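Long-range contacts in uncharacterized protein Atu1656 (Agrobacterium tumefaciens, PDB 2OJH), which is of unknown function but belongs to the TolB family and folds as a six-bladed beta-propeller: residues A[48-59]-A[88-99]; A[76-84]-A[113-122]. All coordinates share one frame; numbering follows the deposited sequence.

How the interactions relate
Both contacts join the same two consecutive propeller blades, the antiparallel sheets that run from strand 45-49 to strand 76-77 and from strand 91-92 to strand 123-124. Along the chain their segments alternate: 48-59, 76-84, 88-99, 113-122. Interaction 1 packs the inner part of one blade against the next, its centre about 11 Å from the centre of the chain; the centre of interaction 2 lies about 18 Å from it, where the connection leaving the first blade passes the second. Their centres are about 12 Å apart. Neighbouring strands 98-103 and 111-116 link them, with probable hydrogen bonds Y99 N to L115 O and S117 OG to G96 O. The blades thus meet at two depths, one buried, one only partly.

Interaction 1 of 2, residues A[48-59]-A[88-99]; sequences NWSPDGKYLLLN and NDHGISPDGALY
I92 is the main bump of this contact, and 48-59 makes the hollow for it. Its CD1 sits among N48 CB, S50 CA and the ring of Y55, while CG1 rests 3.8 Å from L57 CD2. The other branch of I92 turns to the proline: CG2 meets P51 CD at 3.6 Å. P51 is itself a bump, lodged against the turn opposite, with CB 3.3 Å from P94 O and CG beside G96 CA. L57 fills a second hollow. With CG anti to the backbone N (chi1 -173°), it sets CD2 over the centre of one face of the Y99 ring, 3.9 Å from the centroid. At the end of that ring the hydroxyls Y99 OH and Y55 OH share a 2.6 Å hydrogen bond; a water joins Y55 OH to G96 O, and R66 NE, from strand 63-68, is also hydrogen-bonded to Y99 OH.

These are facing sheets of adjacent propeller blades, and each segment carries the SPDG turn recurrent in WD40-like (PD40) repeats. In both, the turn is type I and the aspartate closes an Asx turn. On the far side of 48-59, W49, L56 and L58 pack on strand 285-291.

Toward the other end the fit becomes polar. The H90 imidazole fits between two asparagines and donates from both nitrogens, ND1 to N48 OD1 and NE2 to N59 OD1, each 2.7 Å. Both acceptors lie in the ring plane, which fixes the ring's rotation, and the N48 amide stands at 90° to it. N48 ND2 also reaches back to H90 O, giving that asparagine a second grip, and N59 ND2 donates to N88 OD1 with an N-H...O angle of 164°.

Interaction 2 of 2, residues A[76-84]-A[113-122]; sequences EKVDTGFAT and YLLPSTGGTP
P122 packs its ring into the turn formed by T80 to A83, and here the contact is tightest. P122 CG comes 3.1 Å from T80 O and 3.8 Å from A83 CB, and the same atom lies over one face of the F82 ring, offset toward its rim. A chi1 of 63° swings the F82 ring over toward Y113, turning its edge to that face in an offset edge-to-face pair with planes at 74°; CZ of F82 reaches Y113 CE2 at 3.6 Å. Y113 OH is hydrogen-bonded to E106 OE1.

The chain following strand 76-77 leads from one propeller blade to the next, and it runs alongside the loop joining strands 111-116 and 123-124 of that next blade. One backbone hydrogen bond links the two, G120 N to D79 O at 2.9 Å, and L115 CD1 packs against that same carbonyl oxygen and against T80.

Beyond D79 the contact loosens: V78 CG1 comes no nearer than 4.5 Å to G119 CA. The D79 carboxylate, on the exposed side, turns back to its own chain, OD1 accepting from G81 N in an Asx turn, and a water between D79 N and T118 O spans the two loops, its bond to T118 weak.

Interaction 1 of 2, residues A[48-59]-A[88-99]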
loop_
_atom_site.group_PDB
_atom_site.type_symbol
_atom_site.label_atom_id
_atom_site.label_comp_id
_atom_site.label_asym_id
_atom_site.label_seq_id
_atom_site.Cartn_x
_atom_site.Cartn_y
_atom_site.Cartn_z
ATOM N N ASN A 48 -7.575 0.575 0.251
ATOM C CA ASN A 48 -7.424 2.040 0.257
ATOM C C ASN A 48 -8.687 2.654 0.859
ATOM O O ASN A 48 -9.750 2.028 0.877
ATOM C CB ASN A 48 -7.391 2.624 -1.180
ATOM C CG ASN A 48 -6.316 2.033 -2.059
ATOM O OD1 ASN A 48 -6.613 1.554 -3.148
ATOM N ND2 ASN A 48 -5.063 2.057 -1.608
ATOM N N TRP A 49 -8.582 3.904 1.312
ATOM C CA TRP A 49 -9.722 4.608 1.860
ATOM C C TRP A 49 -9.947 5.828 1.014
ATOM O O TRP A 49 -9.016 6.614 0.824
ATOM C CB TRP A 49 -9.402 5.024 3.296
ATOM C CG TRP A 49 -10.603 5.327 4.183
ATOM C CD1 TRP A 49 -11.731 6.071 3.869
ATOM C CD2 TRP A 49 -10.753 4.927 5.552
ATOM N NE1 TRP A 49 -12.559 6.156 4.980
ATOM C CE2 TRP A 49 -11.976 5.465 6.021
ATOM C CE3 TRP A 49 -9.943 4.188 6.443
ATOM C CZ2 TRP A 49 -12.433 5.258 7.342
ATOM C CZ3 TRP A 49 -10.401 3.979 7.745
ATOM C CH2 TRP A 49 -11.631 4.519 8.181
ATOM N N SER A 50 -11.163 5.988 0.509
ATOM C CA SER A 50 -11.487 7.079 -0.392
ATOM C C SER A 50 -11.267 8.445 0.258
ATOM O O SER A 50 -11.476 8.604 1.463
ATOM C CB SER A 50 -12.913 6.940 -0.901
ATOM O OG SER A 50 -13.878 7.369 0.036
ATOM N N PRO A 51 -10.806 9.435 -0.533
ATOM C CA PRO A 51 -10.526 10.751 0.036
ATOM C C PRO A 51 -11.741 11.477 0.567
ATOM O O PRO A 51 -11.577 12.364 1.389
ATOM C CB PRO A 51 -9.898 11.530 -1.133
ATOM C CG PRO A 51 -9.510 10.545 -2.102
ATOM C CD PRO A 51 -10.431 9.373 -1.953
ATOM N N ASP A 52 -12.938 11.118 0.112
ATOM C CA ASP A 52 -14.154 11.664 0.708
ATOM C C ASP A 52 -14.618 10.868 1.941
ATOM O O ASP A 52 -15.630 11.182 2.534
ATOM C CB ASP A 52 -15.288 11.802 -0.318
ATOM C CG ASP A 52 -15.785 10.468 -0.852
ATOM O OD1 ASP A 52 -15.367 9.403 -0.352
ATOM O OD2 ASP A 52 -16.621 10.481 -1.787
ATOM N N GLY A 53 -13.884 9.826 2.307
ATOM C CA GLY A 53 -14.150 9.106 3.554
ATOM C C GLY A 53 -15.196 8.017 3.455
ATOM O O GLY A 53 -15.378 7.242 4.408
ATOM N N LYS A 54 -15.853 7.925 2.300
ATOM C CA LYS A 54 -17.063 7.135 2.169
ATOM C C LYS A 54 -16.934 5.656 1.801
ATOM O O LYS A 54 -17.892 4.892 1.991
ATOM C CB LYS A 54 -17.956 7.762 1.116
ATOM C CG LYS A 54 -18.508 9.108 1.509
ATOM C CD LYS A 54 -19.611 9.490 0.545
ATOM C CE LYS A 54 -20.405 10.654 1.105
ATOM N NZ LYS A 54 -21.669 10.902 0.355
ATOM N N TYR A 55 -15.807 5.256 1.220
ATOM C CA TYR A 55 -15.657 3.853 0.861
ATOM C C TYR A 55 -14.233 3.341 0.948
ATOM O O TYR A 55 -13.263 4.122 0.959
ATOM C CB TYR A 55 -16.226 3.570 -0.522
ATOM C CG TYR A 55 -15.481 4.212 -1.682
ATOM C CD1 TYR A 55 -14.388 3.565 -2.270
ATOM C CD2 TYR A 55 -15.895 5.439 -2.226
ATOM C CE1 TYR A 55 -13.711 4.130 -3.345
ATOM C CE2 TYR A 55 -15.210 6.009 -3.311
ATOM C CZ TYR A 55 -14.128 5.341 -3.857
ATOM O OH TYR A 55 -13.429 5.858 -4.928
ATOM N N LEU A 56 -14.111 2.017 1.015
ATOM C CA LEU A 56 -12.824 1.365 0.875
ATOM C C LEU A 56 -12.696 0.736 -0.504
ATOM O O LEU A 56 -13.682 0.235 -1.069
ATOM C CB LEU A 56 -12.604 0.280 1.950
ATOM C CG LEU A 56 -12.778 0.715 3.410
ATOM C CD1 LEU A 56 -12.712 -0.507 4.311
ATOM C CD2 LEU A 56 -11.743 1.765 3.849
ATOM N N LEU A 57 -11.472 0.767 -1.030
ATOM C CA LEU A 57 -11.145 0.120 -2.296
ATOM C C LEU A 57 -10.242 -1.098 -2.040
ATOM O O LEU A 57 -9.113 -0.976 -1.501
ATOM C CB LEU A 57 -10.518 1.119 -3.275
ATOM C CG LEU A 57 -10.280 0.629 -4.712
ATOM C CD1 LEU A 57 -11.596 0.511 -5.479
ATOM C CD2 LEU A 57 -9.302 1.580 -5.408
ATOM N N LEU A 58 -10.763 -2.273 -2.377
ATOM C CA LEU A 58 -10.071 -3.547 -2.134
ATOM C C LEU A 58 -9.871 -4.316 -3.444
ATOM O O LEU A 58 -10.629 -4.147 -4.400
ATOM C CB LEU A 58 -10.918 -4.460 -1.231
ATOM C CG LEU A 58 -11.096 -4.290 0.290
ATOM C CD1 LEU A 58 -9.967 -4.822 1.124
ATOM C CD2 LEU A 58 -11.523 -2.871 0.721
ATOM N N ASN A 59 -8.892 -5.214 -3.472
ATOM C CA ASN A 59 -8.876 -6.187 -4.570
ATOM C C ASN A 59 -9.173 -7.602 -4.102
ATOM O O ASN A 59 -8.883 -7.991 -2.951
ATOM C CB ASN A 59 -7.561 -6.139 -5.375
ATOM C CG ASN A 59 -6.357 -6.417 -4.511
ATOM O OD1 ASN A 59 -5.965 -5.585 -3.708
ATOM N ND2 ASN A 59 -5.781 -7.594 -4.662
ATOM N N ASN A 88 -2.260 -6.452 -5.498
ATOM C CA ASN A 88 -2.577 -5.729 -4.245
ATOM C C ASN A 88 -2.080 -4.291 -4.146
ATOM O O ASN A 88 -2.185 -3.688 -3.080
ATOM C CB ASN A 88 -1.966 -6.437 -3.049
ATOM C CG ASN A 88 -2.619 -7.754 -2.754
ATOM O OD1 ASN A 88 -3.411 -8.294 -3.564
ATOM N ND2 ASN A 88 -2.307 -8.290 -1.576
ATOM N N ASP A 89 -1.547 -3.758 -5.247
ATOM C CA ASP A 89 -0.841 -2.472 -5.242
ATOM C C ASP A 89 -1.637 -1.512 -6.086
ATOM O O ASP A 89 -1.600 -1.582 -7.314
ATOM C CB ASP A 89 0.575 -2.648 -5.806
ATOM C CG ASP A 89 1.388 -3.697 -5.079
ATOM O OD1 ASP A 89 1.361 -3.785 -3.818
ATOM O OD2 ASP A 89 2.133 -4.429 -5.770
ATOM N N HIS A 90 -2.382 -0.626 -5.427
ATOM C CA HIS A 90 -3.360 0.220 -6.113
ATOM C C HIS A 90 -3.661 1.399 -5.209
ATOM O O HIS A 90 -3.340 1.382 -4.043
ATOM C CB HIS A 90 -4.657 -0.552 -6.451
ATOM C CG HIS A 90 -5.217 -1.368 -5.310
ATOM N ND1 HIS A 90 -5.924 -0.803 -4.267
ATOM C CD2 HIS A 90 -5.201 -2.702 -5.070
ATOM C CE1 HIS A 90 -6.289 -1.749 -3.420
ATOM N NE2 HIS A 90 -5.870 -2.914 -3.888
ATOM N N GLY A 91 -4.311 2.431 -5.710
ATOM C CA GLY A 91 -4.531 3.571 -4.842
ATOM C C GLY A 91 -5.478 4.530 -5.499
ATOM O O GLY A 91 -5.940 4.270 -6.616
ATOM N N ILE A 92 -5.790 5.599 -4.777
ATOM C CA ILE A 92 -6.805 6.585 -5.199
ATOM C C ILE A 92 -6.138 7.962 -5.141
ATOM O O ILE A 92 -5.333 8.244 -4.209
ATOM C CB ILE A 92 -8.043 6.536 -4.272
ATOM C CG1 ILE A 92 -8.622 5.108 -4.134
ATOM C CG2 ILE A 92 -9.135 7.471 -4.759
ATOM C CD1 ILE A 92 -9.783 5.042 -3.105
ATOM N N SER A 93 -6.376 8.784 -6.150
ATOM C CA SER A 93 -5.743 10.091 -6.243
ATOM C C SER A 93 -6.332 10.997 -5.170
ATOM O O SER A 93 -7.474 10.797 -4.755
ATOM C CB SER A 93 -6.000 10.711 -7.623
ATOM O OG SER A 93 -7.383 10.923 -7.761
ATOM N N PRO A 94 -5.570 12.016 -4.726
ATOM C CA PRO A 94 -6.033 12.844 -3.609
ATOM C C PRO A 94 -7.374 13.510 -3.907
ATOM O O PRO A 94 -8.206 13.688 -3.001
ATOM C CB PRO A 94 -4.920 13.893 -3.473
ATOM C CG PRO A 94 -3.678 13.201 -3.993
ATOM C CD PRO A 94 -4.240 12.439 -5.202
ATOM N N ASP A 95 -7.607 13.848 -5.162
ATOM C CA ASP A 95 -8.878 14.494 -5.499
ATOM C C ASP A 95 -9.997 13.469 -5.699
ATOM O O ASP A 95 -11.148 13.830 -5.943
ATOM C CB ASP A 95 -8.720 15.446 -6.693
ATOM C CG ASP A 95 -8.592 14.726 -8.035
ATOM O OD1 ASP A 95 -8.347 13.519 -8.065
ATOM O OD2 ASP A 95 -8.752 15.396 -9.086
ATOM N N GLY A 96 -9.650 12.191 -5.588
ATOM C CA GLY A 96 -10.633 11.120 -5.689
ATOM C C GLY A 96 -11.118 10.732 -7.077
ATOM O O GLY A 96 -11.923 9.787 -7.189
ATOM N N ALA A 97 -10.644 11.428 -8.129
ATOM C CA ALA A 97 -11.114 11.176 -9.495
ATOM C C ALA A 97 -10.428 10.034 -10.251
ATOM O O ALA A 97 -10.926 9.625 -11.303
ATOM C CB ALA A 97 -11.070 12.480 -10.343
ATOM N N LEU A 98 -9.295 9.538 -9.740
ATOM C CA LEU A 98 -8.538 8.493 -10.432
ATOM C C LEU A 98 -8.148 7.359 -9.530
ATOM O O LEU A 98 -7.864 7.575 -8.350
ATOM C CB LEU A 98 -7.238 9.046 -11.041
ATOM C CG LEU A 98 -7.342 10.082 -12.166
ATOM C CD1 LEU A 98 -5.967 10.544 -12.563
ATOM C CD2 LEU A 98 -8.129 9.605 -13.421
ATOM N N TYR A 99 -8.102 6.166 -10.120
ATOM C CA TYR A 99 -7.500 4.996 -9.504
ATOM C C TYR A 99 -6.195 4.654 -10.216
ATOM O O TYR A 99 -6.058 4.836 -11.422
ATOM C CB TYR A 99 -8.442 3.788 -9.612
ATOM C CG TYR A 99 -9.723 3.842 -8.809
ATOM C CD1 TYR A 99 -9.908 4.772 -7.779
ATOM C CD2 TYR A 99 -10.738 2.918 -9.048
ATOM C CE1 TYR A 99 -11.107 4.806 -7.034
ATOM C CE2 TYR A 99 -11.940 2.943 -8.317
ATOM C CZ TYR A 99 -12.111 3.883 -7.307
ATOM O OH TYR A 99 -13.285 3.896 -6.584
HETATM O O HOH W 1 -13.280 8.380 -5.073
#

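Interaction 2 of 2, residues A[76-84]-A[113-122]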
loop_
_atom_site.group_PDB
_atom_site.type_symbol
_atom_site.label_atom_id
_atom_site.label_comp_id
_atom_site.label_asym_id
_atom_site.label_seq_id
_atom_site.Cartn_x
_atom_site.Cartn_y
_atom_site.Cartn_z
ATOM N N GLU A 76 -18.750 -3.810 -4.385
ATOM C CA GLU A 76 -19.264 -3.396 -5.674
ATOM C C GLU A 76 -18.093 -3.416 -6.673
ATOM O O GLU A 76 -17.094 -2.722 -6.477
ATOM C CB GLU A 76 -19.830 -1.992 -5.545
ATOM C CG GLU A 76 -20.208 -1.353 -6.868
ATOM C CD GLU A 76 -20.478 0.151 -6.758
ATOM O OE1 GLU A 76 -19.662 0.888 -6.141
ATOM O OE2 GLU A 76 -21.511 0.593 -7.307
ATOM N N LYS A 77 -18.210 -4.222 -7.730
ATOM C CA LYS A 77 -17.097 -4.400 -8.670
ATOM C C LYS A 77 -16.849 -3.132 -9.477
ATOM O O LYS A 77 -17.797 -2.536 -10.019
ATOM C CB LYS A 77 -17.344 -5.590 -9.617
ATOM C CG LYS A 77 -16.079 -6.046 -10.391
ATOM C CD LYS A 77 -16.420 -7.059 -11.470
ATOM C CE LYS A 77 -17.211 -6.426 -12.625
ATOM N NZ LYS A 77 -16.339 -5.848 -13.700
ATOM N N VAL A 78 -15.577 -2.747 -9.557
ATOM C CA VAL A 78 -15.111 -1.614 -10.365
ATOM C C VAL A 78 -14.821 -2.089 -11.794
ATOM O O VAL A 78 -14.127 -3.101 -11.996
ATOM C CB VAL A 78 -13.825 -0.992 -9.737
ATOM C CG1 VAL A 78 -13.277 0.168 -10.577
ATOM C CG2 VAL A 78 -14.120 -0.531 -8.336
ATOM N N ASP A 79 -15.366 -1.375 -12.776
ATOM C CA ASP A 79 -15.015 -1.574 -14.188
ATOM C C ASP A 79 -13.564 -1.109 -14.401
ATOM O O ASP A 79 -13.299 0.097 -14.456
ATOM C CB ASP A 79 -15.977 -0.769 -15.075
ATOM C CG ASP A 79 -15.732 -0.972 -16.577
ATOM O OD1 ASP A 79 -14.862 -1.782 -16.957
ATOM O OD2 ASP A 79 -16.431 -0.303 -17.391
ATOM N N THR A 80 -12.640 -2.068 -14.501
ATOM C CA THR A 80 -11.223 -1.817 -14.785
ATOM C C THR A 80 -10.921 -2.188 -16.253
ATOM O O THR A 80 -9.771 -2.338 -16.643
ATOM C CB THR A 80 -10.291 -2.619 -13.834
ATOM O OG1 THR A 80 -10.727 -3.983 -13.781
ATOM C CG2 THR A 80 -10.311 -2.044 -12.408
ATOM N N GLY A 81 -11.965 -2.318 -17.067
ATOM C CA GLY A 81 -11.825 -2.798 -18.448
ATOM C C GLY A 81 -11.013 -4.083 -18.547
ATOM O O GLY A 81 -11.288 -5.051 -17.818
ATOM N N PHE A 82 -9.999 -4.088 -19.421
ATOM C CA PHE A 82 -9.251 -5.311 -19.724
ATOM C C PHE A 82 -8.451 -5.753 -18.509
ATOM O O PHE A 82 -7.938 -6.862 -18.477
ATOM C CB PHE A 82 -8.318 -5.136 -20.937
ATOM C CG PHE A 82 -7.232 -4.115 -20.726
ATOM C CD1 PHE A 82 -6.144 -4.403 -19.913
ATOM C CD2 PHE A 82 -7.301 -2.875 -21.337
ATOM C CE1 PHE A 82 -5.140 -3.475 -19.691
ATOM C CE2 PHE A 82 -6.296 -1.939 -21.141
ATOM C CZ PHE A 82 -5.215 -2.242 -20.300
ATOM N N ALA A 83 -8.335 -4.878 -17.524
ATOM C CA ALA A 83 -7.388 -5.120 -16.411
ATOM C C ALA A 83 -8.002 -6.017 -15.345
ATOM O O ALA A 83 -8.462 -5.542 -14.305
ATOM C CB ALA A 83 -6.949 -3.808 -15.794
ATOM N N THR A 84 -8.041 -7.317 -15.614
ATOM C CA THR A 84 -8.772 -8.228 -14.735
ATOM C C THR A 84 -7.813 -9.127 -13.967
ATOM O O THR A 84 -8.227 -10.144 -13.385
ATOM C CB THR A 84 -9.687 -9.109 -15.535
ATOM O OG1 THR A 84 -8.916 -9.774 -16.549
ATOM C CG2 THR A 84 -10.797 -8.269 -16.208
ATOM N N TYR A 113 -1.285 1.266 -14.293
ATOM C CA TYR A 113 -2.236 2.035 -15.129
ATOM C C TYR A 113 -2.988 3.026 -14.242
ATOM O O TYR A 113 -3.088 2.821 -13.032
ATOM C CB TYR A 113 -3.275 1.111 -15.755
ATOM C CG TYR A 113 -2.709 0.016 -16.636
ATOM C CD1 TYR A 113 -2.173 -1.153 -16.080
ATOM C CD2 TYR A 113 -2.743 0.142 -18.020
ATOM C CE1 TYR A 113 -1.644 -2.154 -16.903
ATOM C CE2 TYR A 113 -2.247 -0.849 -18.851
ATOM C CZ TYR A 113 -1.690 -1.992 -18.279
ATOM O OH TYR A 113 -1.198 -2.966 -19.111
ATOM N N LEU A 114 -3.545 4.071 -14.843
ATOM C CA LEU A 114 -4.512 4.950 -14.177
ATOM C C LEU A 114 -5.831 4.770 -14.897
ATOM O O LEU A 114 -5.838 4.465 -16.080
ATOM C CB LEU A 114 -4.122 6.437 -14.327
ATOM C CG LEU A 114 -2.731 6.847 -13.812
ATOM C CD1 LEU A 114 -2.609 8.359 -13.888
ATOM C CD2 LEU A 114 -2.522 6.357 -12.417
ATOM N N LEU A 115 -6.939 4.942 -14.181
ATOM C CA LEU A 115 -8.265 4.923 -14.789
ATOM C C LEU A 115 -9.218 5.833 -13.990
ATOM O O LEU A 115 -8.898 6.226 -12.872
ATOM C CB LEU A 115 -8.809 3.488 -14.886
ATOM C CG LEU A 115 -9.198 2.805 -13.580
ATOM C CD1 LEU A 115 -10.386 1.864 -13.802
ATOM C CD2 LEU A 115 -7.968 2.091 -13.046
ATOM N N PRO A 116 -10.372 6.204 -14.573
ATOM C CA PRO A 116 -11.292 7.005 -13.756
ATOM C C PRO A 116 -11.775 6.247 -12.508
ATOM O O PRO A 116 -11.969 5.027 -12.557
ATOM C CB PRO A 116 -12.475 7.245 -14.690
ATOM C CG PRO A 116 -11.902 7.080 -16.105
ATOM C CD PRO A 116 -10.910 5.957 -15.928
ATOM N N SER A 117 -11.996 6.949 -11.401
ATOM C CA SER A 117 -12.443 6.263 -10.173
ATOM C C SER A 117 -13.879 5.720 -10.284
ATOM O O SER A 117 -14.333 4.888 -9.489
ATOM C CB SER A 117 -12.312 7.192 -8.982
ATOM O OG SER A 117 -13.141 8.298 -9.174
ATOM N N THR A 118 -14.570 6.197 -11.302
ATOM C CA THR A 118 -15.894 5.746 -11.621
ATOM C C THR A 118 -15.879 4.624 -12.664
ATOM O O THR A 118 -16.925 4.262 -13.221
ATOM C CB THR A 118 -16.649 6.920 -12.164
ATOM O OG1 THR A 118 -15.799 7.590 -13.097
ATOM C CG2 THR A 118 -16.962 7.878 -11.030
ATOM N N GLY A 119 -14.687 4.086 -12.924
ATOM C CA GLY A 119 -14.508 2.978 -13.849
ATOM C C GLY A 119 -14.228 3.393 -15.275
ATOM O O GLY A 119 -14.556 4.503 -15.678
ATOM N N GLY A 120 -13.580 2.500 -16.023
ATOM C CA GLY A 120 -13.284 2.719 -17.436
ATOM C C GLY A 120 -11.989 2.061 -17.886
ATOM O O GLY A 120 -11.494 1.107 -17.255
ATOM N N THR A 121 -11.390 2.641 -18.917
ATOM C CA THR A 121 -10.269 2.063 -19.668
ATOM C C THR A 121 -8.949 2.466 -19.069
ATOM O O THR A 121 -8.636 3.658 -19.040
ATOM C CB THR A 121 -10.314 2.576 -21.106
ATOM O OG1 THR A 121 -11.613 2.294 -21.617
ATOM C CG2 THR A 121 -9.261 1.918 -21.998
ATOM N N PRO A 122 -8.154 1.478 -18.613
ATOM C CA PRO A 122 -6.864 1.824 -18.035
ATOM C C PRO A 122 -5.879 2.468 -19.004
ATOM O O PRO A 122 -5.772 2.046 -20.156
ATOM C CB PRO A 122 -6.300 0.461 -17.588
ATOM C CG PRO A 122 -7.469 -0.460 -17.514
ATOM C CD PRO A 122 -8.386 0.016 -18.608
HETATM O O HOH W 2 -17.146 1.226 -12.033
#